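Local coordinates for protein NAD(P)-dependent oxidoreductase (PDB 7A3W) that probably uses NADPH to reduce imines, serving as a multifunctional biocatalyst for conjugate reduction and reductive amination, at residues I126-P130 with K131-G135; K209-S212 with P213-S216; D80-S83 with S84-P87; V196-C200 with A201-V205; E250-L253 with D254-R258. All coordinates share one frame; numbering follows the deposited sequence. Where two conformers were deposited one is given.

The five contacts are all local, and none is wholly buried. Interaction 1 is the one that touches the cofactor directly: a loop of the NAD-binding domain, where a backbone carbonyl and a proline ring meet the nicotinamide, and cysteine and isoleucine packing lies behind them. Interaction 3 is in the same domain; the centres of interactions 1 and 3 are about 29 Å apart. It closes a crossover helix with a serine and a leucine pair and meets no second subunit. Interactions 2, 4 and 5 belong to the helical C-terminal domain and, like interaction 1, touch the second subunit. Interaction 4 caps one helix just before interaction 2 kinks the next, whereas interaction 5 is regular helix, against which Leu197 of interaction 4 packs at Leu256.

Interaction 1: I126-P130 with K131-G135; sequences IMCYP and KDIGG. With NDP (NADPH dihydro-nicotinamide-adenine-dinucleotide phosphate), chain F.
Ile133 folds back over Cys128 and Ile126, packing on the face of the loop away from NADPH. Its CB lies 3.3 Å from Pro130 O. CG1, anti to the carbonyl carbon (chi1 -68°), stays near that same oxygen while drawing close to the cysteine sulfur. A second bend (chi2 -66°) swings CD1 to 3.6 Å from Cys128 SG and, farther on, 4.0 Å from Ile126 CG2; the two isoleucines cross at about a right angle. Two backbone bonds tighten the turn: Asp132 N to Tyr129 O at 3.0 Å, and Ile133 N to Pro130 O, also 3.0 Å. A water donates to the oxygens of Pro130 and Ile133. Lys131 NZ forms a salt bridge with Asp132 OD2 on the syn side of the carboxylate and another with Asp221 of the second subunit.

The other side of the loop faces NADPH. Cys128 O lies 3.0 Å from C4N of the nicotinamide, the carbon that carries the transferable hydride, and Pro130 CD is 3.2 Å from the carboxamide O7N. With an alanine in place of Pro130, the carboxamide would probably lose its ring contact and the backbone before the turn its restraint. Tyr129 OH reaches His245 of the second subunit.

Asp132 to Gly135 form a type II beta turn, with Gly134 at positive phi. The loop joins strand 120-126 to strand 140-144; Ile133 packs on helix 18-29, Met127 and Tyr129 on helix 173-200.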
loop_
_atom_site.group_PDB
_atom_site.type_symbol
_atom_site.label_atom_id
_atom_site.label_comp_id
_atom_site.label_asym_id
_atom_site.label_seq_id
_atom_site.Cartn_x
_atom_site.Cartn_y
_atom_site.Cartn_z
ATOM N N ILE B 126 10.060 5.297 14.472
ATOM C CA ILE B 126 10.616 5.999 13.284
ATOM C C ILE B 126 9.904 5.489 12.032
ATOM O O ILE B 126 9.944 4.268 11.756
ATOM C CB ILE B 126 12.138 5.850 13.181
ATOM C CG1 ILE B 126 12.853 6.282 14.467
ATOM C CG2 ILE B 126 12.625 6.616 11.963
ATOM C CD1 ILE B 126 14.296 5.861 14.576
ATOM N N MET B 127 9.277 6.390 11.298
ATOM C CA MET B 127 8.414 6.048 10.141
ATOM C C MET B 127 9.156 6.389 8.833
ATOM O O MET B 127 8.592 7.077 7.958
ATOM C CB MET B 127 7.070 6.782 10.261
ATOM C CG MET B 127 6.446 6.731 11.680
ATOM S SD MET B 127 6.459 5.035 12.438
ATOM C CE MET B 127 5.263 4.188 11.416
ATOM N N CYS B 128 10.361 5.853 8.674
ATOM C CA CYS B 128 11.217 6.117 7.488
ATOM C C CYS B 128 12.461 5.238 7.519
ATOM O O CYS B 128 12.742 4.594 8.544
ATOM C CB CYS B 128 11.637 7.588 7.388
ATOM S SG CYS B 128 12.844 8.113 8.639
ATOM N N TYR B 129 13.186 5.236 6.405
ATOM C CA TYR B 129 14.551 4.669 6.315
ATOM C C TYR B 129 15.544 5.771 6.657
ATOM O O TYR B 129 15.192 6.971 6.632
ATOM C CB TYR B 129 14.784 4.069 4.926
ATOM C CG TYR B 129 13.989 2.813 4.672
ATOM C CD1 TYR B 129 14.415 1.613 5.210
ATOM C CD2 TYR B 129 12.824 2.809 3.920
ATOM C CE1 TYR B 129 13.734 0.434 4.976
ATOM C CE2 TYR B 129 12.082 1.641 3.751
ATOM C CZ TYR B 129 12.570 0.449 4.237
ATOM O OH TYR B 129 11.900 -0.724 4.066
ATOM N N PRO B 130 16.795 5.401 7.013
ATOM C CA PRO B 130 17.761 6.391 7.504
ATOM C C PRO B 130 17.946 7.586 6.558
ATOM O O PRO B 130 18.132 8.707 7.036
ATOM C CB PRO B 130 19.029 5.563 7.681
ATOM C CG PRO B 130 18.499 4.186 8.039
ATOM C CD PRO B 130 17.302 4.013 7.120
ATOM N N LYS B 131 17.906 7.333 5.244
ATOM C CA LYS B 131 18.142 8.353 4.185
ATOM C C LYS B 131 17.166 9.521 4.346
ATOM O O LYS B 131 17.491 10.635 3.863
ATOM C CB LYS B 131 18.035 7.699 2.805
ATOM C CG LYS B 131 16.658 7.147 2.454
ATOM C CD LYS B 131 16.607 6.348 1.187
ATOM C CE LYS B 131 15.197 5.923 0.822
ATOM N NZ LYS B 131 14.348 7.081 0.458
ATOM N N ASP B 132 16.008 9.314 4.976
ATOM C CA ASP B 132 14.944 10.346 5.085
ATOM C C ASP B 132 14.981 11.050 6.457
ATOM O O ASP B 132 14.280 12.094 6.631
ATOM C CB ASP B 132 13.603 9.729 4.705
ATOM C CG ASP B 132 13.558 9.365 3.227
ATOM O OD1 ASP B 132 13.919 10.219 2.397
ATOM O OD2 ASP B 132 13.216 8.218 2.930
ATOM N N ILE B 133 15.834 10.612 7.384
ATOM C CA ILE B 133 16.048 11.347 8.660
ATOM C C ILE B 133 16.486 12.773 8.331
ATOM O O ILE B 133 17.278 12.922 7.426
ATOM C CB ILE B 133 17.060 10.611 9.536
ATOM C CG1 ILE B 133 16.459 9.285 10.029
ATOM C CG2 ILE B 133 17.533 11.476 10.683
ATOM C CD1 ILE B 133 15.284 9.417 10.957
ATOM N N GLY B 134 15.927 13.753 9.028
ATOM C CA GLY B 134 16.205 15.192 8.784
ATOM C C GLY B 134 15.226 15.785 7.783
ATOM O O GLY B 134 15.310 16.987 7.516
ATOM N N GLY B 135 14.339 14.972 7.221
ATOM C CA GLY B 135 13.364 15.398 6.198
ATOM C C GLY B 135 12.247 16.215 6.825
ATOM O O GLY B 135 11.696 15.791 7.851
HETATM P PA NDP F . 21.022 -2.497 13.078
HETATM O O1A NDP F . 21.775 -1.720 12.037
HETATM O O2A NDP F . 20.999 -4.009 13.084
HETATM O O5B NDP F . 21.576 -2.000 14.495
HETATM C C5B NDP F . 21.230 -2.711 15.698
HETATM C C4B NDP F . 21.836 -1.944 16.844
HETATM O O4B NDP F . 21.497 -2.600 18.101
HETATM C C3B NDP F . 23.365 -1.830 16.827
HETATM O O3B NDP F . 23.715 -0.617 17.455
HETATM C C2B NDP F . 23.751 -3.045 17.655
HETATM O O2B NDP F . 25.039 -3.026 18.282
HETATM C C1B NDP F . 22.707 -2.908 18.754
HETATM N N9A NDP F . 22.542 -4.116 19.536
HETATM C C8A NDP F . 22.114 -5.355 19.139
HETATM N N7A NDP F . 22.096 -6.226 20.120
HETATM C C5A NDP F . 22.493 -5.498 21.233
HETATM C C6A NDP F . 22.677 -5.843 22.585
HETATM N N6A NDP F . 22.440 -7.060 23.087
HETATM N N1A NDP F . 23.092 -4.869 23.421
HETATM C C2A NDP F . 23.330 -3.644 22.933
HETATM N N3A NDP F . 23.214 -3.205 21.687
HETATM C C4A NDP F . 22.785 -4.196 20.880
HETATM O O3 NDP F . 19.508 -2.021 13.228
HETATM P PN NDP F . 18.880 -0.615 12.745
HETATM O O1N NDP F . 18.493 -0.829 11.330
HETATM O O2N NDP F . 19.822 0.511 13.053
HETATM O O5D NDP F . 17.550 -0.584 13.608
HETATM C C5D NDP F . 17.504 -0.146 14.983
HETATM C C4D NDP F . 16.059 -0.048 15.401
HETATM O O4D NDP F . 15.385 0.978 14.623
HETATM C C3D NDP F . 15.225 -1.332 15.238
HETATM O O3D NDP F . 14.445 -1.541 16.407
HETATM C C2D NDP F . 14.427 -1.056 13.977
HETATM O O2D NDP F . 13.231 -1.823 13.941
HETATM C C1D NDP F . 14.221 0.459 14.044
HETATM N N1N NDP F . 14.056 1.110 12.708
HETATM C C2N NDP F . 14.999 1.009 11.708
HETATM C C3N NDP F . 14.752 1.470 10.430
HETATM C C7N NDP F . 15.746 1.372 9.322
HETATM O O7N NDP F . 15.375 1.696 8.194
HETATM N N7N NDP F . 16.994 0.995 9.544
HETATM C C4N NDP F . 13.476 2.164 10.151
HETATM C C5N NDP F . 12.572 2.243 11.270
HETATM C C6N NDP F . 12.913 1.843 12.478
HETATM P P2B NDP F . 26.279 -3.544 17.382
HETATM O O1X NDP F . 25.810 -4.880 16.810
HETATM O O2X NDP F . 26.643 -2.469 16.382
HETATM O O3X NDP F . 27.309 -3.701 18.480
HETATM O O HOH W 1 11.818 6.409 3.985
HETATM O O HOH W 2 19.633 11.003 6.290
#

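Interaction 2: K209-S212 with P213-S216; sequences KALS and PIMS
Leu211 and Ile214 run side by side on one flank of the helix, pointing the same way, with Leu211 CD2 3.9 Å from Ile214 CD1. Both first torsions set the chain anti to the carbonyl carbon (chi1 -68° and -65°), and the extended second torsion of Ile214 carries its CD1 to within 3.4 Å of Leu211 O. Beyond them lies the second subunit, whose Thr176 touches Leu211 and whose Met127 touches Ile214. Met215 is bent at both chi2 and chi3 and packs on Tyr184 of that subunit. Lys209, by contrast, is fully stretched, and its NZ forms a salt bridge with Asp228 of the second subunit. Ser212 turns its hydroxyl back beside its own backbone N, where OG bonds to Phe208 O and Trp191 NE1.

Pro213 has no N-H to give, and its CD sits 3.3 Å from Lys209 O. Ile214 N bonds instead to Leu211 O, three residues back, at 3.1 Å. Ser212 O then accepts twice, from Met215 N and, in its carbonyl plane, from Ser216 N at 3.0 Å. This is a proline kink within helix 205-232 of the C-terminal domain, placed where that helix packs on the other subunit.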
loop_
_atom_site.group_PDB
_atom_site.type_symbol
_atom_site.label_atom_id
_atom_site.label_comp_id
_atom_site.label_asym_id
_atom_site.label_seq_id
_atom_site.Cartn_x
_atom_site.Cartn_y
_atom_site.Cartn_z
ATOM N N LYS B 209 7.119 0.469 -12.008
ATOM C CA LYS B 209 7.305 1.669 -11.139
ATOM C C LYS B 209 6.536 2.867 -11.727
ATOM O O LYS B 209 5.902 3.618 -10.955
ATOM C CB LYS B 209 8.795 2.006 -11.009
ATOM C CG LYS B 209 9.120 3.413 -10.500
ATOM C CD LYS B 209 10.577 3.782 -10.724
ATOM C CE LYS B 209 10.847 5.262 -10.565
ATOM N NZ LYS B 209 12.178 5.636 -11.090
ATOM N N ALA B 210 6.609 3.085 -13.044
ATOM C CA ALA B 210 5.970 4.259 -13.684
ATOM C C ALA B 210 4.438 4.156 -13.590
ATOM O O ALA B 210 3.790 5.192 -13.513
ATOM C CB ALA B 210 6.420 4.392 -15.112
ATOM N N LEU B 211 3.878 2.949 -13.557
ATOM C CA LEU B 211 2.407 2.730 -13.470
ATOM C C LEU B 211 1.937 2.690 -11.998
ATOM O O LEU B 211 0.722 2.871 -11.741
ATOM C CB LEU B 211 2.067 1.401 -14.152
ATOM C CG LEU B 211 2.276 1.387 -15.661
ATOM C CD1 LEU B 211 2.224 -0.034 -16.198
ATOM C CD2 LEU B 211 1.263 2.284 -16.358
ATOM N N SER B 212 2.838 2.442 -11.057
ATOM C CA SER B 212 2.459 2.169 -9.649
ATOM C C SER B 212 1.654 3.326 -9.061
ATOM O O SER B 212 0.715 3.086 -8.321
ATOM C CB SER B 212 3.647 1.799 -8.830
ATOM O OG SER B 212 4.099 0.514 -9.227
ATOM N N PRO B 213 1.946 4.620 -9.346
ATOM C CA PRO B 213 1.160 5.700 -8.778
ATOM C C PRO B 213 -0.341 5.663 -9.044
ATOM O O PRO B 213 -1.076 6.237 -8.302
ATOM C CB PRO B 213 1.746 6.956 -9.447
ATOM C CG PRO B 213 3.160 6.573 -9.687
ATOM C CD PRO B 213 3.130 5.109 -10.068
ATOM N N ILE B 214 -0.745 5.065 -10.152
ATOM C CA ILE B 214 -2.183 4.861 -10.463
ATOM C C ILE B 214 -2.794 4.181 -9.244
ATOM O O ILE B 214 -3.865 4.601 -8.797
ATOM C CB ILE B 214 -2.373 4.046 -11.751
ATOM C CG1 ILE B 214 -1.860 4.813 -12.973
ATOM C CG2 ILE B 214 -3.830 3.658 -11.913
ATOM C CD1 ILE B 214 -1.456 3.922 -14.108
ATOM N N MET B 215 -2.148 3.124 -8.770
ATOM C CA MET B 215 -2.719 2.295 -7.690
ATOM C C MET B 215 -2.418 2.916 -6.313
ATOM O O MET B 215 -3.227 2.762 -5.443
ATOM C CB MET B 215 -2.220 0.849 -7.761
ATOM C CG MET B 215 -2.389 0.250 -9.134
ATOM S SD MET B 215 -3.994 0.532 -9.950
ATOM C CE MET B 215 -5.029 -0.657 -9.089
ATOM N N SER B 216 -1.295 3.617 -6.129
ATOM C CA SER B 216 -0.990 4.348 -4.867
ATOM C C SER B 216 -2.049 5.441 -4.670
ATOM O O SER B 216 -2.593 5.559 -3.555
ATOM C CB SER B 216 0.403 4.947 -4.859
ATOM O OG SER B 216 1.391 3.950 -4.708
#

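Interaction 3: D80-S83 with S84-P87; sequences DVLS and SLDP
Ser84 grips Val81 O twice, through its side chain and its own amide. OG donates at 3.0 Å to Val81 O, tilted 25° from the carbonyl plane, and Ser84 N reaches the same oxygen at 3.2 Å from the same face, standing well above the plane. What brings OG there is its first torsion (chi1 72°), which tucks it between the backbone N and the carbonyl carbon. Ser84 N also makes a weak, bent bond to Asp80 O. One step on, Leu85 N bonds to Leu82 O at 3.1 Å, again the three-residue span of a 3-10-like last turn.

These bonds close helix 75-83, which carries the chain from strand 67-70 to the neighbouring parallel strand 95-98: a beta-alpha-beta crossover of the Rossmann-type domain.

The apolar part is a pair of leucines that cross obliquely, Leu82 CD1 lying 3.9 Å from Leu85 CD2. Neither keeps a standard staggered rotamer. Leu85 also places CB 3.2 Å from Leu82 O and CD1 3.4 Å from Val81 O, so it lies over the last carbonyls of the helix. Its outer side meets Ser59 and Ile62 of helix 58-64 and Met91, while Val81 packs on Ala58 and Met72.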
loop_
_atom_site.group_PDB
_atom_site.type_symbol
_atom_site.label_atom_id
_atom_site.label_comp_id
_atom_site.label_asym_id
_atom_site.label_seq_id
_atom_site.Cartn_x
_atom_site.Cartn_y
_atom_site.Cartn_z
ATOM N N ASP B 80 18.206 -4.745 29.110
ATOM C CA ASP B 80 19.516 -5.308 29.552
ATOM C C ASP B 80 20.493 -4.168 29.887
ATOM O O ASP B 80 21.216 -4.257 30.898
ATOM C CB ASP B 80 20.111 -6.229 28.488
ATOM C CG ASP B 80 19.250 -7.447 28.218
ATOM O OD1 ASP B 80 18.462 -7.820 29.106
ATOM O OD2 ASP B 80 19.366 -7.993 27.120
ATOM N N VAL B 81 20.532 -3.117 29.075
ATOM C CA VAL B 81 21.366 -1.914 29.365
ATOM C C VAL B 81 20.944 -1.317 30.720
ATOM O O VAL B 81 21.817 -1.063 31.553
ATOM C CB VAL B 81 21.294 -0.894 28.221
ATOM C CG1 VAL B 81 21.871 0.454 28.636
ATOM C CG2 VAL B 81 21.970 -1.444 26.966
ATOM N N LEU B 82 19.647 -1.099 30.942
ATOM C CA LEU B 82 19.114 -0.593 32.237
ATOM C C LEU B 82 19.586 -1.502 33.387
ATOM O O LEU B 82 20.051 -0.964 34.397
ATOM C CB LEU B 82 17.584 -0.539 32.168
ATOM C CG LEU B 82 16.946 0.833 31.911
ATOM C CD1 LEU B 82 17.877 1.831 31.241
ATOM C CD2 LEU B 82 15.661 0.689 31.107
ATOM N N SER B 83 19.492 -2.825 33.226
ATOM C CA SER B 83 19.826 -3.836 34.263
ATOM C C SER B 83 21.295 -3.753 34.689
ATOM O O SER B 83 21.588 -4.182 35.810
ATOM C CB SER B 83 19.510 -5.225 33.809
ATOM O OG SER B 83 18.120 -5.444 33.884
ATOM N N SER B 84 22.188 -3.259 33.835
ATOM C CA SER B 84 23.643 -3.197 34.127
ATOM C C SER B 84 24.029 -1.815 34.667
ATOM O O SER B 84 25.216 -1.586 34.889
ATOM C CB SER B 84 24.436 -3.560 32.905
ATOM O OG SER B 84 24.353 -2.519 31.946
ATOM N N LEU B 85 23.075 -0.906 34.812
ATOM C CA LEU B 85 23.289 0.413 35.467
ATOM C C LEU B 85 23.352 0.200 36.977
ATOM O O LEU B 85 22.638 -0.671 37.496
ATOM C CB LEU B 85 22.098 1.337 35.175
ATOM C CG LEU B 85 22.233 2.347 34.048
ATOM C CD1 LEU B 85 23.064 1.835 32.896
ATOM C CD2 LEU B 85 20.851 2.763 33.579
ATOM N N ASP B 86 24.074 1.050 37.688
ATOM C CA ASP B 86 23.812 1.286 39.134
ATOM C C ASP B 86 22.324 1.588 39.329
ATOM O O ASP B 86 21.823 2.565 38.758
ATOM C CB ASP B 86 24.690 2.439 39.603
ATOM C CG ASP B 86 24.565 2.836 41.059
ATOM O OD1 ASP B 86 23.656 2.310 41.763
ATOM O OD2 ASP B 86 25.342 3.722 41.439
ATOM N N PRO B 87 21.593 0.843 40.200
ATOM C CA PRO B 87 20.163 1.081 40.399
ATOM C C PRO B 87 19.870 2.508 40.890
ATOM O O PRO B 87 18.771 2.971 40.687
ATOM C CB PRO B 87 19.739 0.056 41.456
ATOM C CG PRO B 87 20.800 -1.009 41.356
ATOM C CD PRO B 87 22.079 -0.252 41.057
#

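Interaction 4: V196-C200 with A201-V205; sequences VLASC and AGVSV
The carbonyl of Ala198 is approached from both faces by amides of the following turn. Val203 N comes over one face at 2.9 Å from Ala198 O, and Ala201 N over the opposite face, also 2.9 Å from that oxygen; both stand clear of the carbonyl plane. The carbonyl of the next residue is met over a face too: Gly202 N donates to Ser199 O at 2.9 Å from well above its plane. Ala201 N has a further weak bond to Leu197 O.

Together the bonds Val203 N to Ala198 O and Gly202 N to Ser199 O make a Schellman motif that ends helix 173-200. Gly202 is its C-prime residue, with a positive phi (84°) that a glycine adopts without strain.

Ala198 CB meets Val203 CB at 3.8 Å, an apolar contact across the closing loop. Val203 has CG1 anti to its backbone N (chi1 179°), which lays that methyl beside Ala198 CB and leaves CG2 3.7 Å from Ala198 O. Nearby, Ser199 CA makes a CH...O contact with Val203 O, 3.2 Å away. Ser204 follows as the N-cap of helix 205-232, its OG bonded to Asp207 N. Thr176 of the second subunit packs on Val203, and its Pro175 on Ala201.

The chemistry is almost wholly that of the backbone: Ala198 O and Ser199 O are satisfied by amides beyond the helix, and one small apolar contact, Ala198 with Val203, accompanies the turn.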
loop_
_atom_site.group_PDB
_atom_site.type_symbol
_atom_site.label_atom_id
_atom_site.label_comp_id
_atom_site.label_asym_id
_atom_site.label_seq_id
_atom_site.Cartn_x
_atom_site.Cartn_y
_atom_site.Cartn_z
ATOM N N VAL B 196 6.577 -8.682 -9.823
ATOM C CA VAL B 196 7.032 -10.002 -10.334
ATOM C C VAL B 196 6.079 -10.461 -11.443
ATOM O O VAL B 196 6.578 -10.844 -12.528
ATOM C CB VAL B 196 7.200 -11.025 -9.207
ATOM C CG1 VAL B 196 7.342 -12.428 -9.766
ATOM C CG2 VAL B 196 8.379 -10.674 -8.318
ATOM N N LEU B 197 4.764 -10.386 -11.229
ATOM C CA LEU B 197 3.795 -10.752 -12.299
ATOM C C LEU B 197 4.074 -9.902 -13.542
ATOM O O LEU B 197 4.147 -10.458 -14.660
ATOM C CB LEU B 197 2.359 -10.573 -11.795
ATOM C CG LEU B 197 1.259 -11.030 -12.769
ATOM C CD1 LEU B 197 1.435 -12.495 -13.141
ATOM C CD2 LEU B 197 -0.122 -10.836 -12.162
ATOM N N ALA B 198 4.245 -8.595 -13.391
ATOM C CA ALA B 198 4.459 -7.698 -14.550
ATOM C C ALA B 198 5.713 -8.134 -15.314
ATOM O O ALA B 198 5.676 -8.270 -16.549
ATOM C CB ALA B 198 4.585 -6.286 -14.089
ATOM N N SER B 199 6.790 -8.376 -14.570
ATOM C CA SER B 199 8.093 -8.812 -15.106
ATOM C C SER B 199 7.912 -10.105 -15.909
ATOM O O SER B 199 8.507 -10.186 -17.007
ATOM C CB SER B 199 9.108 -8.966 -13.999
ATOM O OG SER B 199 10.290 -9.559 -14.496
ATOM N N CYS B 200 7.123 -11.069 -15.407
ATOM C CA CYS B 200 6.852 -12.357 -16.088
ATOM C C CYS B 200 6.145 -12.113 -17.431
ATOM O O CYS B 200 6.265 -12.966 -18.328
ATOM C CB CYS B 200 6.031 -13.314 -15.238
ATOM S SG CYS B 200 6.895 -13.950 -13.773
ATOM N N ALA B 201 5.491 -10.961 -17.602
ATOM C CA ALA B 201 4.768 -10.592 -18.830
ATOM C C ALA B 201 5.614 -9.623 -19.665
ATOM O O ALA B 201 5.091 -9.103 -20.660
ATOM C CB ALA B 201 3.437 -9.990 -18.450
ATOM N N GLY B 202 6.878 -9.420 -19.298
ATOM C CA GLY B 202 7.849 -8.622 -20.066
ATOM C C GLY B 202 7.727 -7.154 -19.765
ATOM O O GLY B 202 8.315 -6.350 -20.515
ATOM N N VAL B 203 7.027 -6.798 -18.676
ATOM C CA VAL B 203 6.954 -5.389 -18.229
ATOM C C VAL B 203 8.136 -5.177 -17.283
ATOM O O VAL B 203 8.180 -5.852 -16.244
ATOM C CB VAL B 203 5.601 -5.073 -17.563
ATOM C CG1 VAL B 203 5.551 -3.631 -17.088
ATOM C CG2 VAL B 203 4.447 -5.360 -18.513
ATOM N N SER B 204 9.052 -4.277 -17.635
ATOM C CA SER B 204 10.251 -3.990 -16.811
ATOM C C SER B 204 9.809 -3.418 -15.460
ATOM O O SER B 204 8.759 -2.768 -15.395
ATOM C CB SER B 204 11.179 -3.034 -17.483
ATOM O OG SER B 204 10.616 -1.750 -17.446
ATOM N N VAL B 205 10.633 -3.611 -14.438
ATOM C CA VAL B 205 10.360 -3.087 -13.081
ATOM C C VAL B 205 10.295 -1.559 -13.179
ATOM O O VAL B 205 9.460 -0.998 -12.486
ATOM C CB VAL B 205 11.388 -3.576 -12.049
ATOM C CG1 VAL B 205 12.727 -2.862 -12.190
ATOM C CG2 VAL B 205 10.836 -3.423 -10.640
#

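Interaction 5: E250-L253 with D254-R258; sequences EVVL and DALQR
Regular alpha-helix carries this contact, the last two turns of helix 242-258 in the C-terminal helical domain, with the four-residue spacing bringing Leu253 against Gln257 and Val252 against Leu256. Four backbone bonds hold it: Asp254 N to Glu250 O, Ala255 N to Val251 O, Leu256 N to Val252 O, and Gln257 N to Leu253 O at 2.9 Å, this last running nearly along the C=O axis.

On the buried flank Val252 and Leu256 lie side by side, pointing the same way, with Val252 CG1 4.2 Å from Leu256 CD1. Leu256 goes on to Glu193 and Leu197 of helix 173-200, and Val252 to Leu178 of the second subunit.

The Leu253 branch stands across the Gln257 amide. With CG anti to the backbone N (chi1 175°), Leu253 brings CD1 to 3.8 Å from Gln257 NE2, while its outer side packs on His263, Asp267 and Leu270. Gln257 crosses it at a slant, extended beyond CG, and its CG lies 3.4 Å from Leu253 O. Shortened to alanine, Leu253 would probably leave the Gln257 amide without the apolar surface it lies against and freer to turn, and open a gap toward Leu270. On this same side Glu250 OE2 forms a salt bridge with Arg274 of helix 264-278.

Val251, on another flank, packs on Gly102 of the second subunit. Asp254 CB sits 3.4 Å from Val251 O; its carboxylate stands out from the helix, and Arg258, one turn on, meets it: Asp254 OD2 and Arg258 NE form a salt bridge at 3.4 Å.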
loop_
_atom_site.group_PDB
_atom_site.type_symbol
_atom_site.label_atom_id
_atom_site.label_comp_id
_atom_site.label_asym_id
_atom_site.label_seq_id
_atom_site.Cartn_x
_atom_site.Cartn_y
_atom_site.Cartn_z
ATOM N N GLU B 250 -9.745 -13.708 -8.267
ATOM C CA GLU B 250 -9.486 -15.119 -8.626
ATOM C C GLU B 250 -8.829 -15.162 -10.009
ATOM O O GLU B 250 -8.047 -16.084 -10.280
ATOM C CB GLU B 250 -10.770 -15.939 -8.589
ATOM C CG GLU B 250 -11.237 -16.258 -7.189
ATOM C CD GLU B 250 -12.617 -16.900 -7.138
ATOM O OE1 GLU B 250 -13.369 -16.765 -8.122
ATOM O OE2 GLU B 250 -12.955 -17.507 -6.103
ATOM N N VAL B 251 -9.107 -14.178 -10.856
ATOM C CA VAL B 251 -8.408 -14.010 -12.164
ATOM C C VAL B 251 -6.969 -13.572 -11.896
ATOM O O VAL B 251 -6.058 -14.099 -12.517
ATOM C CB VAL B 251 -9.187 -13.035 -13.066
ATOM C CG1 VAL B 251 -8.481 -12.751 -14.385
ATOM C CG2 VAL B 251 -10.579 -13.599 -13.313
ATOM N N VAL B 252 -6.750 -12.630 -10.986
ATOM C CA VAL B 252 -5.373 -12.208 -10.596
ATOM C C VAL B 252 -4.611 -13.458 -10.105
ATOM O O VAL B 252 -3.493 -13.690 -10.549
ATOM C CB VAL B 252 -5.410 -11.091 -9.546
ATOM C CG1 VAL B 252 -4.024 -10.758 -9.016
ATOM C CG2 VAL B 252 -6.063 -9.831 -10.102
ATOM N N LEU B 253 -5.221 -14.271 -9.252
ATOM C CA LEU B 253 -4.543 -15.473 -8.720
ATOM C C LEU B 253 -4.165 -16.393 -9.881
ATOM O O LEU B 253 -3.053 -16.939 -9.879
ATOM C CB LEU B 253 -5.485 -16.183 -7.756
ATOM C CG LEU B 253 -4.985 -17.510 -7.198
ATOM C CD1 LEU B 253 -3.628 -17.317 -6.523
ATOM C CD2 LEU B 253 -6.010 -18.056 -6.213
ATOM N N ASP B 254 -5.102 -16.621 -10.795
ATOM C CA ASP B 254 -4.892 -17.500 -11.976
ATOM C C ASP B 254 -3.656 -17.014 -12.746
ATOM O O ASP B 254 -2.803 -17.845 -13.109
ATOM C CB ASP B 254 -6.136 -17.512 -12.857
ATOM C CG ASP B 254 -5.927 -18.228 -14.173
ATOM O OD1 ASP B 254 -5.891 -19.451 -14.127
ATOM O OD2 ASP B 254 -5.776 -17.555 -15.208
ATOM N N ALA B 255 -3.556 -15.708 -12.992
ATOM C CA ALA B 255 -2.412 -15.091 -13.697
ATOM C C ALA B 255 -1.112 -15.346 -12.929
ATOM O O ALA B 255 -0.104 -15.698 -13.573
ATOM C CB ALA B 255 -2.670 -13.621 -13.909
ATOM N N LEU B 256 -1.120 -15.210 -11.609
ATOM C CA LEU B 256 0.090 -15.451 -10.778
ATOM C C LEU B 256 0.494 -16.923 -10.895
ATOM O O LEU B 256 1.687 -17.198 -11.134
ATOM C CB LEU B 256 -0.160 -15.075 -9.318
ATOM C CG LEU B 256 -0.324 -13.583 -9.048
ATOM C CD1 LEU B 256 -0.997 -13.327 -7.711
ATOM C CD2 LEU B 256 1.017 -12.874 -9.112
ATOM N N GLN B 257 -0.466 -17.834 -10.764
ATOM C CA GLN B 257 -0.191 -19.294 -10.824
ATOM C C GLN B 257 0.396 -19.647 -12.199
ATOM O O GLN B 257 1.423 -20.372 -12.254
ATOM C CB GLN B 257 -1.468 -20.066 -10.483
ATOM C CG GLN B 257 -1.855 -19.952 -9.010
ATOM C CD GLN B 257 -3.191 -20.584 -8.683
ATOM O OE1 GLN B 257 -4.079 -20.697 -9.523
ATOM N NE2 GLN B 257 -3.361 -20.982 -7.429
ATOM N N ARG B 258 -0.165 -19.107 -13.278
ATOM C CA ARG B 258 0.302 -19.428 -14.649
ATOM C C ARG B 258 1.691 -18.808 -14.895
ATOM O O ARG B 258 2.446 -19.411 -15.662
ATOM C CB ARG B 258 -0.784 -19.059 -15.669
ATOM C CG ARG B 258 -1.860 -20.137 -15.768
ATOM C CD ARG B 258 -3.287 -19.713 -16.084
ATOM N NE ARG B 258 -3.468 -18.956 -17.319
ATOM C CZ ARG B 258 -3.289 -17.645 -17.433
ATOM N NH2 ARG B 258 -3.492 -17.054 -18.595
HETATM O O HOH W 3 -5.683 -15.059 -15.344
#